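Local coordinates for adherence and virulence protein A (PDB 6PON) that probably binds fibronectin and serves adherence and virulence in Streptococcus pneumoniae through a chain that opens with an NFACT-type N-terminal domain, at residues R16-I27 with L83-Q93; R43-S51 with I59-E67. All coordinates share one frame; numbering follows the deposited sequence.

How the interactions relate
From the N terminus, helix 5-19 turns into strand 23-28, the first edge of a four-stranded antiparallel sheet that runs on in order through strands 34-41, 44-51 and 58-61. Interaction 2 (43-51 with 59-67) closes the short loop of the last hairpin and fastens the other edge strand. After helix 74-83 the chain returns in strand 87-93, the edge of a five-stranded sheet, and interaction 1 (16-27 with 83-93) closes a longer loop that contains interaction 2 entirely. Interaction 1 thus joins the two sheets edge to edge; interaction 2 completes one of them. Their centres lie about 12 Å apart, and they meet where L19 packs on H46 and L61.

Interaction 1 of 2, residues R16-I27 with L83-Q93; sequences RSELVNGRIQKI and LQGALIESIEQ
R23 and L87 form a single backbone bridge between strand 23-28 and strand 87-93, edge strands of two antiparallel sheets. Either side of it the backbones pair: N21 N gives to I88 O (2.7 Å), I88 N to G22 O, I24 N to A86 O and G85 N to I24 O, the last from the type II turn L83-A86. R23 runs back over this turn. Its CB and CG pass A86 O, and CD sits 3.4 Å from G85 O after the chain folds at chi2 (-76°). NE comes over L87 CB, CZ stands above that same carbon at 3.5 Å, and NH1 donates to G85 O at 2.8 Å, 17° out of the guanidinium plane. L87 CB therefore lies under the centre of one guanidinium face. On the buried side, I24 CG1 meets I88 CD1 at 3.9 Å, the two side chains crossing at about a right angle, while I27 CD1 rests on L83 CB and L19 CB on I91 CD1. At the helix end, R16 NE bonds I91 O; R16 NH2 forms a salt bridge with E92 OE1, its hydrogen bond weak, and R16 NH1 pairs with E13. Q84 NE2 approaches Q25 O from above its carbonyl plane, and a water that receives the N-H of I27 donates to Q84 OE1 at 2.8 Å.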
loop_
_atom_site.group_PDB
_atom_site.type_symbol
_atom_site.label_atom_id
_atom_site.label_comp_id
_atom_site.label_asym_id
_atom_site.label_seq_id
_atom_site.Cartn_x
_atom_site.Cartn_y
_atom_site.Cartn_z
ATOM N N ARG B 16 -13.713 -11.267 -27.865
ATOM C CA ARG B 16 -12.648 -11.434 -28.839
ATOM C C ARG B 16 -12.376 -12.911 -29.092
ATOM O O ARG B 16 -12.452 -13.385 -30.238
ATOM C CB ARG B 16 -11.396 -10.722 -28.345
ATOM C CG ARG B 16 -10.377 -10.441 -29.405
ATOM C CD ARG B 16 -9.188 -9.724 -28.796
ATOM N NE ARG B 16 -9.469 -8.325 -28.489
ATOM C CZ ARG B 16 -9.478 -7.795 -27.265
ATOM N NH1 ARG B 16 -9.225 -8.544 -26.203
ATOM N NH2 ARG B 16 -9.737 -6.502 -27.104
ATOM N N SER B 17 -12.103 -13.667 -28.025
ATOM C CA SER B 17 -11.694 -15.048 -28.222
ATOM C C SER B 17 -12.860 -15.943 -28.636
ATOM O O SER B 17 -12.629 -17.026 -29.186
ATOM C CB SER B 17 -11.010 -15.585 -26.955
ATOM O OG SER B 17 -11.922 -16.212 -26.074
ATOM N N GLU B 18 -14.101 -15.532 -28.406
ATOM C CA GLU B 18 -15.187 -16.382 -28.873
ATOM C C GLU B 18 -15.626 -16.060 -30.290
ATOM O O GLU B 18 -16.164 -16.940 -30.967
ATOM C CB GLU B 18 -16.389 -16.301 -27.937
ATOM C CG GLU B 18 -16.133 -16.978 -26.615
ATOM C CD GLU B 18 -16.764 -18.358 -26.541
ATOM O OE1 GLU B 18 -16.024 -19.319 -26.259
ATOM O OE2 GLU B 18 -17.982 -18.501 -26.753
ATOM N N LEU B 19 -15.348 -14.864 -30.778
ATOM C CA LEU B 19 -16.006 -14.375 -31.971
ATOM C C LEU B 19 -15.072 -14.041 -33.122
ATOM O O LEU B 19 -15.498 -14.148 -34.277
ATOM C CB LEU B 19 -16.845 -13.138 -31.628
ATOM C CG LEU B 19 -17.994 -13.417 -30.663
ATOM C CD1 LEU B 19 -18.834 -12.166 -30.446
ATOM C CD2 LEU B 19 -18.845 -14.564 -31.179
ATOM N N VAL B 20 -13.827 -13.635 -32.850
ATOM C CA VAL B 20 -12.966 -13.160 -33.926
ATOM C C VAL B 20 -12.808 -14.276 -34.952
ATOM O O VAL B 20 -12.717 -15.458 -34.604
ATOM C CB VAL B 20 -11.619 -12.656 -33.370
ATOM C CG1 VAL B 20 -10.592 -12.425 -34.471
ATOM C CG2 VAL B 20 -11.819 -11.350 -32.651
ATOM N N ASN B 21 -12.854 -13.898 -36.231
ATOM C CA ASN B 21 -12.832 -14.790 -37.386
ATOM C C ASN B 21 -14.112 -15.592 -37.522
ATOM O O ASN B 21 -14.174 -16.514 -38.350
ATOM C CB ASN B 21 -11.633 -15.739 -37.370
ATOM C CG ASN B 21 -10.338 -15.013 -37.580
ATOM O OD1 ASN B 21 -10.205 -14.216 -38.514
ATOM N ND2 ASN B 21 -9.375 -15.258 -36.704
ATOM N N GLY B 22 -15.136 -15.270 -36.735
ATOM C CA GLY B 22 -16.451 -15.806 -36.975
ATOM C C GLY B 22 -17.120 -15.133 -38.157
ATOM O O GLY B 22 -16.595 -14.197 -38.768
ATOM N N ARG B 23 -18.312 -15.627 -38.480
ATOM C CA ARG B 23 -19.114 -15.107 -39.576
ATOM C C ARG B 23 -20.455 -14.676 -39.021
ATOM O O ARG B 23 -21.080 -15.427 -38.269
ATOM C CB ARG B 23 -19.315 -16.159 -40.667
ATOM C CG ARG B 23 -18.086 -16.424 -41.523
ATOM C CD ARG B 23 -17.865 -15.287 -42.546
ATOM N NE ARG B 23 -16.631 -15.469 -43.319
ATOM C CZ ARG B 23 -16.218 -14.663 -44.303
ATOM N NH1 ARG B 23 -16.931 -13.597 -44.656
ATOM N NH2 ARG B 23 -15.079 -14.924 -44.942
ATOM N N ILE B 24 -20.885 -13.467 -39.372
ATOM C CA ILE B 24 -22.201 -12.983 -38.976
ATOM C C ILE B 24 -23.225 -13.599 -39.910
ATOM O O ILE B 24 -23.168 -13.387 -41.125
ATOM C CB ILE B 24 -22.279 -11.455 -39.022
ATOM C CG1 ILE B 24 -21.265 -10.838 -38.064
ATOM C CG2 ILE B 24 -23.684 -10.992 -38.680
ATOM C CD1 ILE B 24 -21.061 -9.376 -38.286
ATOM N N GLN B 25 -24.164 -14.356 -39.342
ATOM C CA GLN B 25 -25.141 -15.099 -40.118
ATOM C C GLN B 25 -26.534 -14.502 -40.084
ATOM O O GLN B 25 -27.333 -14.798 -40.977
ATOM C CB GLN B 25 -25.223 -16.551 -39.617
ATOM C CG GLN B 25 -24.111 -17.465 -40.113
ATOM C CD GLN B 25 -24.148 -18.828 -39.447
ATOM O OE1 GLN B 25 -24.622 -18.966 -38.320
ATOM N NE2 GLN B 25 -23.641 -19.839 -40.133
ATOM N N LYS B 26 -26.856 -13.689 -39.086
ATOM C CA LYS B 26 -28.210 -13.172 -38.967
ATOM C C LYS B 26 -28.156 -11.865 -38.188
ATOM O O LYS B 26 -27.331 -11.705 -37.286
ATOM C CB LYS B 26 -29.131 -14.202 -38.299
ATOM C CG LYS B 26 -30.586 -14.011 -38.620
ATOM C CD LYS B 26 -31.486 -14.993 -37.862
ATOM C CE LYS B 26 -32.981 -14.601 -38.011
ATOM N NZ LYS B 26 -33.919 -15.575 -37.358
ATOM N N ILE B 27 -29.015 -10.918 -38.562
ATOM C CA ILE B 27 -28.980 -9.572 -38.011
ATOM C C ILE B 27 -30.420 -9.126 -37.793
ATOM O O ILE B 27 -31.193 -9.025 -38.754
ATOM C CB ILE B 27 -28.234 -8.593 -38.943
ATOM C CG1 ILE B 27 -26.752 -8.950 -39.062
ATOM C CG2 ILE B 27 -28.354 -7.170 -38.470
ATOM C CD1 ILE B 27 -26.315 -9.222 -40.505
ATOM N N LEU B 83 -23.306 -6.491 -43.348
ATOM C CA LEU B 83 -22.906 -7.449 -42.323
ATOM C C LEU B 83 -23.321 -8.880 -42.628
ATOM O O LEU B 83 -22.709 -9.810 -42.078
ATOM C CB LEU B 83 -23.471 -7.036 -40.957
ATOM C CG LEU B 83 -22.952 -5.700 -40.433
ATOM C CD1 LEU B 83 -23.552 -5.365 -39.078
ATOM C CD2 LEU B 83 -21.416 -5.717 -40.379
ATOM N N GLN B 84 -24.331 -9.080 -43.490
ATOM C CA GLN B 84 -24.778 -10.421 -43.856
ATOM C C GLN B 84 -23.629 -11.234 -44.450
ATOM O O GLN B 84 -23.132 -10.914 -45.531
ATOM C CB GLN B 84 -25.939 -10.341 -44.842
ATOM C CG GLN B 84 -26.551 -11.686 -45.189
ATOM C CD GLN B 84 -27.216 -12.360 -44.003
ATOM O OE1 GLN B 84 -28.150 -11.825 -43.412
ATOM N NE2 GLN B 84 -26.727 -13.539 -43.645
ATOM N N GLY B 85 -23.182 -12.269 -43.742
ATOM C CA GLY B 85 -22.043 -13.049 -44.182
ATOM C C GLY B 85 -20.691 -12.448 -43.865
ATOM O O GLY B 85 -19.672 -12.971 -44.331
ATOM N N ALA B 86 -20.640 -11.372 -43.087
ATOM C CA ALA B 86 -19.372 -10.696 -42.894
ATOM C C ALA B 86 -18.450 -11.517 -41.993
ATOM O O ALA B 86 -18.885 -12.360 -41.209
ATOM C CB ALA B 86 -19.592 -9.302 -42.311
ATOM N N LEU B 87 -17.153 -11.267 -42.132
ATOM C CA LEU B 87 -16.136 -11.883 -41.299
ATOM C C LEU B 87 -15.748 -10.895 -40.206
ATOM O O LEU B 87 -15.576 -9.701 -40.468
ATOM C CB LEU B 87 -14.912 -12.274 -42.130
ATOM C CG LEU B 87 -13.689 -12.682 -41.306
ATOM C CD1 LEU B 87 -13.916 -14.050 -40.680
ATOM C CD2 LEU B 87 -12.402 -12.660 -42.120
ATOM N N ILE B 88 -15.646 -11.382 -38.977
ATOM C CA ILE B 88 -15.334 -10.524 -37.842
ATOM C C ILE B 88 -13.820 -10.459 -37.712
ATOM O O ILE B 88 -13.174 -11.453 -37.378
ATOM C CB ILE B 88 -16.000 -11.028 -36.560
ATOM C CG1 ILE B 88 -17.511 -10.818 -36.660
ATOM C CG2 ILE B 88 -15.453 -10.283 -35.349
ATOM C CD1 ILE B 88 -18.290 -11.429 -35.550
ATOM N N GLU B 89 -13.246 -9.289 -37.981
ATOM C CA GLU B 89 -11.795 -9.218 -38.060
ATOM C C GLU B 89 -11.138 -8.892 -36.729
ATOM O O GLU B 89 -10.105 -9.479 -36.401
ATOM C CB GLU B 89 -11.381 -8.205 -39.123
ATOM C CG GLU B 89 -11.424 -8.833 -40.510
ATOM C CD GLU B 89 -11.172 -7.849 -41.620
ATOM O OE1 GLU B 89 -11.288 -6.620 -41.386
ATOM O OE2 GLU B 89 -10.854 -8.318 -42.736
ATOM N N SER B 90 -11.730 -7.991 -35.946
ATOM C CA SER B 90 -11.174 -7.585 -34.667
ATOM C C SER B 90 -12.308 -7.065 -33.794
ATOM O O SER B 90 -13.319 -6.568 -34.305
ATOM C CB SER B 90 -10.113 -6.500 -34.845
ATOM O OG SER B 90 -10.721 -5.300 -35.296
ATOM N N ILE B 91 -12.140 -7.188 -32.471
ATOM C CA ILE B 91 -13.097 -6.644 -31.512
ATOM C C ILE B 91 -12.301 -5.901 -30.453
ATOM O O ILE B 91 -11.507 -6.510 -29.728
ATOM C CB ILE B 91 -13.977 -7.731 -30.869
ATOM C CG1 ILE B 91 -14.812 -8.455 -31.922
ATOM C CG2 ILE B 91 -14.899 -7.125 -29.813
ATOM C CD1 ILE B 91 -15.528 -9.655 -31.375
ATOM N N GLU B 92 -12.523 -4.592 -30.347
ATOM C CA GLU B 92 -11.602 -3.736 -29.614
ATOM C C GLU B 92 -12.367 -2.736 -28.766
ATOM O O GLU B 92 -13.290 -2.072 -29.254
ATOM C CB GLU B 92 -10.648 -2.986 -30.567
ATOM C CG GLU B 92 -9.813 -3.871 -31.510
ATOM C CD GLU B 92 -8.840 -4.788 -30.774
ATOM O OE1 GLU B 92 -8.594 -4.563 -29.566
ATOM O OE2 GLU B 92 -8.331 -5.747 -31.394
ATOM N N GLN B 93 -11.968 -2.630 -27.501
ATOM C CA GLN B 93 -12.372 -1.510 -26.666
ATOM C C GLN B 93 -11.500 -0.304 -26.990
ATOM O O GLN B 93 -10.292 -0.436 -27.206
ATOM C CB GLN B 93 -12.235 -1.884 -25.189
ATOM C CG GLN B 93 -12.621 -0.805 -24.212
ATOM C CD GLN B 93 -12.441 -1.252 -22.779
ATOM O OE1 GLN B 93 -11.789 -2.268 -22.507
ATOM N NE2 GLN B 93 -13.033 -0.510 -21.854
HETATM O O HOH W 1 -9.497 -8.051 -31.695
HETATM O O HOH W 2 -8.832 -11.426 -37.620
HETATM O O HOH W 3 -29.801 -11.058 -41.251
#

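Interaction 2 of 2, residues R43-S51 with I59-E67; sequences RQSHRLLLS and IQLTQTTFE
L49 and Q60 are the hydrogen-bonded pair at the middle of an antiparallel beta hairpin, strands 44-51 and 58-61, with L48-L61 and L50-I59 as non-hydrogen-bonded pairs beside it. L49 N gives a nearly straight bond to Q60 O (2.7 Å, 171°), and Q60 N returns one to L49 O that is more bent. T62 N adds a third rung to R47 O.

L48, L50, I59 and L61 form a ridged apolar face. I59 fills the notch between L48 and L50: it sends CG1 anti to its backbone N (chi1 174°), which brings it against L48 CD1, while its CD1 lies 3.9 Å from L50 CG, the I59 and L50 side chains running side by side. L61 CD2 lies near L48 CD1 and reaches H46 CB. L8 and L15 of helix 5-19 and V100 and I102 of strand 99-107 pack onto this face.

On the other face, L49 CD2 lies near Q60 OE1, which accepts from R58. R47, its chain bent at chi3 (-69°), curls along the segment that follows the strand. Its methylenes lie in the hollow formed by T62 CG2 and the edge of the F66 ring: CG meets T62 CG2, CD meets F66 CE2 (3.9 Å), and NH1 donates to T64 O at 3.1 Å while lying beside T65 CA. T62 CG2 also sits at the ring edge, and F66 continues onto P30. T62 OG1 accepts from T64 N in an ST turn and bonds D260 of the second subunit, so the turn also meets the other chain. Beside the T62 N to R47 O bond a water links the two backbones, accepting from R47 N (2.8 Å) and donating to T62 O.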
loop_
_atom_site.group_PDB
_atom_site.type_symbol
_atom_site.label_atom_id
_atom_site.label_comp_id
_atom_site.label_asym_id
_atom_site.label_seq_id
_atom_site.Cartn_x
_atom_site.Cartn_y
_atom_site.Cartn_z
ATOM N N ARG B 43 -17.028 -23.475 -35.125
ATOM C CA ARG B 43 -18.061 -24.477 -35.377
ATOM C C ARG B 43 -19.260 -24.367 -34.438
ATOM O O ARG B 43 -20.151 -25.225 -34.474
ATOM C CB ARG B 43 -17.483 -25.894 -35.306
ATOM C CG ARG B 43 -16.544 -26.224 -36.430
ATOM C CD ARG B 43 -15.858 -27.537 -36.150
ATOM N NE ARG B 43 -15.663 -28.318 -37.366
ATOM C CZ ARG B 43 -14.553 -28.305 -38.094
ATOM N NH1 ARG B 43 -13.529 -27.539 -37.728
ATOM N NH2 ARG B 43 -14.467 -29.058 -39.186
ATOM N N GLN B 44 -19.316 -23.342 -33.596
ATOM C CA GLN B 44 -20.456 -23.113 -32.722
ATOM C C GLN B 44 -21.183 -21.848 -33.148
ATOM O O GLN B 44 -20.599 -20.950 -33.759
ATOM C CB GLN B 44 -20.028 -22.987 -31.255
ATOM C CG GLN B 44 -19.079 -24.065 -30.763
ATOM C CD GLN B 44 -18.890 -24.017 -29.257
ATOM O OE1 GLN B 44 -17.816 -23.675 -28.761
ATOM N NE2 GLN B 44 -19.941 -24.357 -28.521
ATOM N N SER B 45 -22.464 -21.783 -32.829
ATOM C CA SER B 45 -23.232 -20.575 -33.070
ATOM C C SER B 45 -23.278 -19.756 -31.786
ATOM O O SER B 45 -23.214 -20.301 -30.678
ATOM C CB SER B 45 -24.644 -20.905 -33.565
ATOM O OG SER B 45 -25.301 -19.753 -34.080
ATOM N N HIS B 46 -23.341 -18.432 -31.954
ATOM C CA HIS B 46 -23.317 -17.474 -30.854
ATOM C C HIS B 46 -24.308 -16.350 -31.126
ATOM O O HIS B 46 -24.610 -16.018 -32.278
ATOM C CB HIS B 46 -21.925 -16.861 -30.638
ATOM C CG HIS B 46 -20.846 -17.863 -30.372
ATOM N ND1 HIS B 46 -20.654 -18.440 -29.134
ATOM C CD2 HIS B 46 -19.879 -18.365 -31.177
ATOM C CE1 HIS B 46 -19.626 -19.269 -29.195
ATOM N NE2 HIS B 46 -19.140 -19.245 -30.423
ATOM N N ARG B 47 -24.781 -15.737 -30.045
ATOM C CA ARG B 47 -25.779 -14.679 -30.112
ATOM C C ARG B 47 -25.237 -13.443 -29.393
ATOM O O ARG B 47 -25.125 -13.437 -28.159
ATOM C CB ARG B 47 -27.096 -15.167 -29.507
ATOM C CG ARG B 47 -28.309 -14.354 -29.879
ATOM C CD ARG B 47 -29.610 -15.101 -29.562
ATOM N NE ARG B 47 -29.816 -16.250 -30.440
ATOM C CZ ARG B 47 -30.959 -16.923 -30.543
ATOM N NH1 ARG B 47 -32.013 -16.568 -29.818
ATOM N NH2 ARG B 47 -31.050 -17.953 -31.377
ATOM N N LEU B 48 -24.906 -12.398 -30.168
ATOM C CA LEU B 48 -24.308 -11.163 -29.662
ATOM C C LEU B 48 -25.375 -10.089 -29.512
ATOM O O LEU B 48 -26.037 -9.729 -30.494
ATOM C CB LEU B 48 -23.217 -10.648 -30.602
ATOM C CG LEU B 48 -22.447 -9.400 -30.125
ATOM C CD1 LEU B 48 -21.794 -9.666 -28.758
ATOM C CD2 LEU B 48 -21.387 -8.889 -31.141
ATOM N N LEU B 49 -25.517 -9.550 -28.306
ATOM C CA LEU B 49 -26.464 -8.476 -28.052
ATOM C C LEU B 49 -25.711 -7.160 -27.899
ATOM O O LEU B 49 -24.748 -7.072 -27.132
ATOM C CB LEU B 49 -27.304 -8.756 -26.803
ATOM C CG LEU B 49 -28.094 -7.578 -26.200
ATOM C CD1 LEU B 49 -29.120 -7.043 -27.186
ATOM C CD2 LEU B 49 -28.776 -7.953 -24.862
ATOM N N LEU B 50 -26.154 -6.145 -28.626
ATOM C CA LEU B 50 -25.722 -4.775 -28.399
ATOM C C LEU B 50 -26.951 -3.939 -28.085
ATOM O O LEU B 50 -27.937 -3.961 -28.827
ATOM C CB LEU B 50 -24.993 -4.206 -29.613
ATOM C CG LEU B 50 -23.768 -4.937 -30.147
ATOM C CD1 LEU B 50 -24.182 -6.130 -31.003
ATOM C CD2 LEU B 50 -22.930 -3.949 -30.945
ATOM N N SER B 51 -26.903 -3.213 -26.987
ATOM C CA SER B 51 -28.078 -2.496 -26.535
ATOM C C SER B 51 -27.712 -1.037 -26.334
ATOM O O SER B 51 -26.765 -0.721 -25.605
ATOM C CB SER B 51 -28.632 -3.124 -25.248
ATOM O OG SER B 51 -29.673 -2.337 -24.724
ATOM N N ILE B 59 -23.014 -4.598 -24.172
ATOM C CA ILE B 59 -22.705 -5.566 -25.210
ATOM C C ILE B 59 -22.363 -6.874 -24.512
ATOM O O ILE B 59 -21.686 -6.879 -23.478
ATOM C CB ILE B 59 -21.559 -5.088 -26.130
ATOM C CG1 ILE B 59 -21.175 -6.193 -27.120
ATOM C CG2 ILE B 59 -20.369 -4.645 -25.299
ATOM C CD1 ILE B 59 -20.409 -5.700 -28.336
ATOM N N GLN B 60 -22.802 -7.986 -25.092
ATOM C CA GLN B 60 -22.912 -9.193 -24.296
ATOM C C GLN B 60 -23.194 -10.369 -25.218
ATOM O O GLN B 60 -24.003 -10.242 -26.137
ATOM C CB GLN B 60 -24.061 -9.000 -23.286
ATOM C CG GLN B 60 -24.355 -10.159 -22.453
ATOM C CD GLN B 60 -25.801 -10.220 -22.000
ATOM O OE1 GLN B 60 -26.447 -9.198 -21.778
ATOM N NE2 GLN B 60 -26.305 -11.435 -21.828
ATOM N N LEU B 61 -22.552 -11.512 -24.969
ATOM C CA LEU B 61 -23.099 -12.752 -25.507
ATOM C C LEU B 61 -24.306 -13.147 -24.673
ATOM O O LEU B 61 -24.382 -12.835 -23.486
ATOM C CB LEU B 61 -22.071 -13.878 -25.493
ATOM C CG LEU B 61 -20.886 -13.751 -26.437
ATOM C CD1 LEU B 61 -19.933 -14.889 -26.161
ATOM C CD2 LEU B 61 -21.375 -13.763 -27.877
ATOM N N THR B 62 -25.272 -13.820 -25.296
ATOM C CA THR B 62 -26.477 -14.148 -24.551
ATOM C C THR B 62 -27.057 -15.477 -25.011
ATOM O O THR B 62 -26.915 -15.886 -26.170
ATOM C CB THR B 62 -27.546 -13.059 -24.675
ATOM O OG1 THR B 62 -28.655 -13.392 -23.833
ATOM C CG2 THR B 62 -28.051 -12.942 -26.113
ATOM N N GLN B 63 -27.727 -16.138 -24.078
ATOM C CA GLN B 63 -28.487 -17.345 -24.359
ATOM C C GLN B 63 -29.985 -17.068 -24.423
ATOM O O GLN B 63 -30.779 -18.006 -24.418
ATOM C CB GLN B 63 -28.176 -18.418 -23.300
ATOM C CG GLN B 63 -26.710 -18.822 -23.210
ATOM C CD GLN B 63 -26.242 -19.649 -24.404
ATOM O OE1 GLN B 63 -27.042 -20.051 -25.250
ATOM N NE2 GLN B 63 -24.939 -19.902 -24.478
ATOM N N THR B 64 -30.384 -15.805 -24.469
ATOM C CA THR B 64 -31.795 -15.475 -24.567
ATOM C C THR B 64 -32.262 -15.490 -26.026
ATOM O O THR B 64 -31.474 -15.404 -26.970
ATOM C CB THR B 64 -32.081 -14.111 -23.932
ATOM O OG1 THR B 64 -31.442 -13.086 -24.690
ATOM C CG2 THR B 64 -31.546 -14.054 -22.506
ATOM N N THR B 65 -33.572 -15.632 -26.192
ATOM C CA THR B 65 -34.231 -15.636 -27.489
ATOM C C THR B 65 -35.083 -14.385 -27.636
ATOM O O THR B 65 -35.633 -13.865 -26.662
ATOM C CB THR B 65 -35.129 -16.857 -27.656
ATOM O OG1 THR B 65 -36.115 -16.844 -26.612
ATOM C CG2 THR B 65 -34.311 -18.138 -27.585
ATOM N N PHE B 66 -35.198 -13.913 -28.864
ATOM C CA PHE B 66 -35.837 -12.637 -29.119
ATOM C C PHE B 66 -36.906 -12.837 -30.170
ATOM O O PHE B 66 -36.755 -13.670 -31.065
ATOM C CB PHE B 66 -34.823 -11.587 -29.586
ATOM C CG PHE B 66 -33.656 -11.399 -28.642
ATOM C CD1 PHE B 66 -33.667 -10.389 -27.697
ATOM C CD2 PHE B 66 -32.553 -12.241 -28.702
ATOM C CE1 PHE B 66 -32.606 -10.216 -26.838
ATOM C CE2 PHE B 66 -31.482 -12.081 -27.837
ATOM C CZ PHE B 66 -31.507 -11.058 -26.906
ATOM N N GLU B 67 -37.985 -12.076 -30.045
ATOM C CA GLU B 67 -39.031 -12.028 -31.061
ATOM C C GLU B 67 -38.678 -10.942 -32.070
ATOM O O GLU B 67 -38.761 -9.746 -31.764
ATOM C CB GLU B 67 -40.390 -11.753 -30.432
ATOM C CG GLU B 67 -40.533 -12.300 -29.034
ATOM C CD GLU B 67 -41.967 -12.575 -28.675
ATOM O OE1 GLU B 67 -42.284 -13.758 -28.411
ATOM O OE2 GLU B 67 -42.774 -11.614 -28.677
HETATM O O HOH W 4 -24.463 -17.155 -27.607
#